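Local coordinates for protein translation elongation factor 1A (Methanosarcina mazei, PDB 3WND) that binds cysteinyl-tRNA(Cys) in its GTP-bound form and resembles SelB and EF-Tu, so probably acts as a translation elongation factor, at residues D56-N61 / E169-I174. Sequence-based numbering, arbitrary orientation.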
ATOM      1  N   ASP A  56       0.697  18.045  -6.978  1.00 25.00           N
ATOM      2  CA  ASP A  56       0.654  17.993  -8.443  1.00 23.44           C
ATOM      3  C   ASP A  56       1.272  19.307  -9.016  1.00 31.93           C
ATOM      4  O   ASP A  56       1.088  19.670 -10.185  1.00 26.35           O
ATOM      5  CB  ASP A  56      -0.788  17.747  -8.939  1.00 29.46           C
ATOM      6  CG  ASP A  56      -1.658  18.961  -8.785  1.00 30.97           C
ATOM      7  OD1 ASP A  56      -1.232  19.917  -8.055  1.00 37.26           O
ATOM      8  OD2 ASP A  56      -2.749  18.985  -9.403  1.00 43.74           O
ATOM      9  N   LYS A  57       2.012  20.009  -8.166  1.00 26.11           N
ATOM     10  CA  LYS A  57       2.667  21.255  -8.475  1.00 22.95           C
ATOM     11  C   LYS A  57       4.029  21.038  -9.119  1.00 24.30           C
ATOM     12  O   LYS A  57       4.562  21.986  -9.565  1.00 30.19           O
ATOM     13  CB  LYS A  57       2.839  22.107  -7.192  1.00 27.30           C
ATOM     14  CG  LYS A  57       1.563  22.480  -6.458  1.00 33.15           C
ATOM     15  CD  LYS A  57       1.903  23.461  -5.334  1.00 44.03           C
ATOM     16  CE  LYS A  57       2.668  22.886  -4.121  1.00 43.37           C
ATOM     17  NZ  LYS A  57       2.950  23.905  -3.014  1.00 56.15           N
ATOM     18  N   GLU A  58       4.621  19.799  -9.132  1.00 29.40           N
ATOM     19  CA  GLU A  58       6.028  19.649  -9.451  1.00 25.04           C
ATOM     20  C   GLU A  58       6.352  18.733 -10.648  1.00 24.82           C
ATOM     21  O   GLU A  58       7.583  18.362 -10.872  1.00 34.73           O
ATOM     22  CB  GLU A  58       6.864  19.324  -8.210  1.00 31.42           C
ATOM     23  CG  GLU A  58       6.560  20.362  -7.127  1.00 21.18           C
ATOM     24  CD  GLU A  58       7.357  20.188  -5.852  1.00 26.79           C
ATOM     25  OE1 GLU A  58       8.546  19.765  -5.907  1.00 34.39           O
ATOM     26  OE2 GLU A  58       6.821  20.595  -4.800  1.00 39.39           O
ATOM     27  N   GLY A  59       5.325  18.449 -11.484  1.00 28.97           N
ATOM     28  CA  GLY A  59       5.577  17.609 -12.713  1.00 28.27           C
ATOM     29  C   GLY A  59       4.706  16.359 -12.704  1.00 36.57           C
ATOM     30  O   GLY A  59       4.025  16.013 -13.723  1.00 44.51           O
ATOM     31  N   ARG A  60       4.760  15.621 -11.594  1.00 23.16           N
ATOM     32  CA  ARG A  60       3.908  14.374 -11.466  1.00 22.45           C
ATOM     33  C   ARG A  60       2.833  14.649 -10.564  1.00 26.72           C
ATOM     34  O   ARG A  60       2.997  15.435  -9.610  1.00 32.30           O
ATOM     35  CB  ARG A  60       4.737  13.204 -10.913  1.00 28.86           C
ATOM     36  CG  ARG A  60       5.802  12.725 -11.834  1.00 26.25           C
ATOM     37  CD  ARG A  60       6.438  11.397 -11.353  1.00 24.38           C
ATOM     38  NE  ARG A  60       6.892  10.746 -12.593  1.00 28.34           N
ATOM     39  CZ  ARG A  60       7.993  11.095 -13.271  1.00 27.50           C
ATOM     40  NH1 ARG A  60       8.845  12.002 -12.768  1.00 26.34           N
ATOM     41  NH2 ARG A  60       8.281  10.458 -14.413  1.00 29.09           N
ATOM     42  N   ASN A  61       1.704  14.010 -10.798  1.00 19.95           N
ATOM     43  CA  ASN A  61       0.640  13.982  -9.848  1.00 22.82           C
ATOM     44  C   ASN A  61       1.153  13.038  -8.788  1.00 21.64           C
ATOM     45  O   ASN A  61       1.199  11.838  -8.965  1.00 25.89           O
ATOM     46  CB  ASN A  61      -0.594  13.472 -10.551  1.00 26.02           C
ATOM     47  CG  ASN A  61      -1.178  14.490 -11.512  1.00 29.29           C
ATOM     48  OD1 ASN A  61      -0.840  15.662 -11.428  1.00 36.38           O
ATOM     49  ND2 ASN A  61      -2.116  14.044 -12.402  1.00 56.81           N
ATOM     50  N   GLU A 169      17.633  15.365  -2.973  1.00 18.51           N
ATOM     51  CA  GLU A 169      18.117  14.010  -3.415  1.00 18.29           C
ATOM     52  C   GLU A 169      16.954  12.966  -3.272  1.00 16.59           C
ATOM     53  O   GLU A 169      16.724  12.155  -4.181  1.00 16.74           O
ATOM     54  CB  GLU A 169      19.350  13.587  -2.586  1.00 24.19           C
ATOM     55  CG  GLU A 169      19.880  12.256  -3.107  1.00 26.11           C
ATOM     56  CD  GLU A 169      21.092  11.715  -2.346  1.00 37.26           C
ATOM     57  OE1 GLU A 169      21.684  12.490  -1.559  1.00 42.17           O
ATOM     58  OE2 GLU A 169      21.448  10.535  -2.552  1.00 34.76           O
ATOM     59  N   LEU A 170      16.231  12.972  -2.142  1.00 15.32           N
ATOM     60  CA  LEU A 170      15.091  12.068  -2.012  1.00 15.78           C
ATOM     61  C   LEU A 170      14.114  12.321  -3.201  1.00 16.37           C
ATOM     62  O   LEU A 170      13.574  11.370  -3.814  1.00 18.68           O
ATOM     63  CB  LEU A 170      14.309  12.289  -0.699  1.00 17.19           C
ATOM     64  CG  LEU A 170      13.006  11.419  -0.477  1.00 15.01           C
ATOM     65  CD1 LEU A 170      13.252   9.915  -0.334  1.00 18.40           C
ATOM     66  CD2 LEU A 170      12.216  11.905   0.738  1.00 18.64           C
ATOM     67  N   LYS A 171      13.787  13.587  -3.443  1.00 16.04           N
ATOM     68  CA  LYS A 171      12.782  13.840  -4.435  1.00 17.66           C
ATOM     69  C   LYS A 171      13.269  13.377  -5.799  1.00 17.57           C
ATOM     70  O   LYS A 171      12.462  12.892  -6.629  1.00 18.27           O
ATOM     71  CB  LYS A 171      12.464  15.332  -4.496  1.00 16.92           C
ATOM     72  CG  LYS A 171      11.600  15.811  -3.300  1.00 18.03           C
ATOM     73  CD  LYS A 171      11.441  17.334  -3.478  1.00 24.48           C
ATOM     74  CE  LYS A 171      10.722  17.963  -2.387  1.00 27.51           C
ATOM     75  NZ  LYS A 171      10.399  19.360  -2.873  1.00 31.39           N
ATOM     76  N   ALA A 172      14.563  13.574  -6.077  1.00 16.79           N
ATOM     77  CA  ALA A 172      15.097  13.174  -7.355  1.00 18.75           C
ATOM     78  C   ALA A 172      15.068  11.675  -7.502  1.00 21.75           C
ATOM     79  O   ALA A 172      14.695  11.172  -8.566  1.00 21.80           O
ATOM     80  CB  ALA A 172      16.562  13.675  -7.432  1.00 18.07           C
ATOM     81  N   ARG A 173      15.413  10.944  -6.410  1.00 15.63           N
ATOM     82  CA  ARG A 173      15.283   9.464  -6.474  1.00 18.81           C
ATOM     83  C   ARG A 173      13.800   9.008  -6.628  1.00 19.49           C
ATOM     84  O   ARG A 173      13.510   8.049  -7.327  1.00 17.48           O
ATOM     85  CB  ARG A 173      15.938   8.857  -5.198  1.00 16.82           C
ATOM     86  CG  ARG A 173      15.849   7.345  -5.167  1.00 23.55           C
ATOM     87  CD  ARG A 173      16.437   6.748  -6.432  1.00 25.25           C
ATOM     88  NE  ARG A 173      16.395   5.300  -6.422  1.00 23.50           N
ATOM     89  CZ  ARG A 173      16.663   4.599  -7.521  1.00 33.64           C
ATOM     90  NH1 ARG A 173      16.965   5.275  -8.648  1.00 32.95           N
ATOM     91  NH2 ARG A 173      16.610   3.260  -7.505  1.00 35.18           N
ATOM     92  N   ILE A 174      12.891   9.636  -5.925  1.00 19.38           N
ATOM     93  CA  ILE A 174      11.399   9.284  -6.075  1.00 17.14           C
ATOM     94  C   ILE A 174      11.043   9.492  -7.557  1.00 19.71           C
ATOM     95  O   ILE A 174      10.408   8.657  -8.146  1.00 19.21           O
ATOM     96  CB  ILE A 174      10.534  10.207  -5.232  1.00 16.52           C
ATOM     97  CG1 ILE A 174      10.775   9.787  -3.744  1.00 16.87           C
ATOM     98  CG2 ILE A 174       9.032  10.087  -5.571  1.00 17.30           C
ATOM     99  CD1 ILE A 174      10.132  10.755  -2.784  1.00 17.96           C
TER
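Glu58, in the connection from strand 51-55 to strand 61-66, faces Lys171 on helix 167-187; no two CA atoms of the two segments come closer than theirs, 10.2 Å apart. Both long side chains leave the backbone toward the other segment, and they cross at about a right angle. They meet at their charged ends, where OE1 of Glu58 and NZ of Lys171 form a salt bridge at 3.6 Å, a spacing at which charge attraction probably dominates. In Lys171, CG lies anti to the carbonyl carbon (chi1 -75°) and the rest of the chain is extended, which carries the ammonium group well out from the helix. The firmer polar partner of Glu58 is Asn55, whose ND2 donates a hydrogen bond to OE2, probably steadying the group that offers OE1 to the lysine. Only about 60 Å² is buried in all, at the surface of the GTPase domain, with the Lys171 side chain about 8 Å from that of Thr156, a GDP-binding residue. Gly59 follows at positive phi, turning the chain into Arg60, which binds the same helix further along through Asn175 and Glu182. On the helix's inner side, Leu170 and Ile174 pack against Ile116 of strand 115-119, and Ile174 also touches Met62 and Phe64, so the salt bridge joins the hairpin loop to helix 167-187 beside its packing on the mixed sheet.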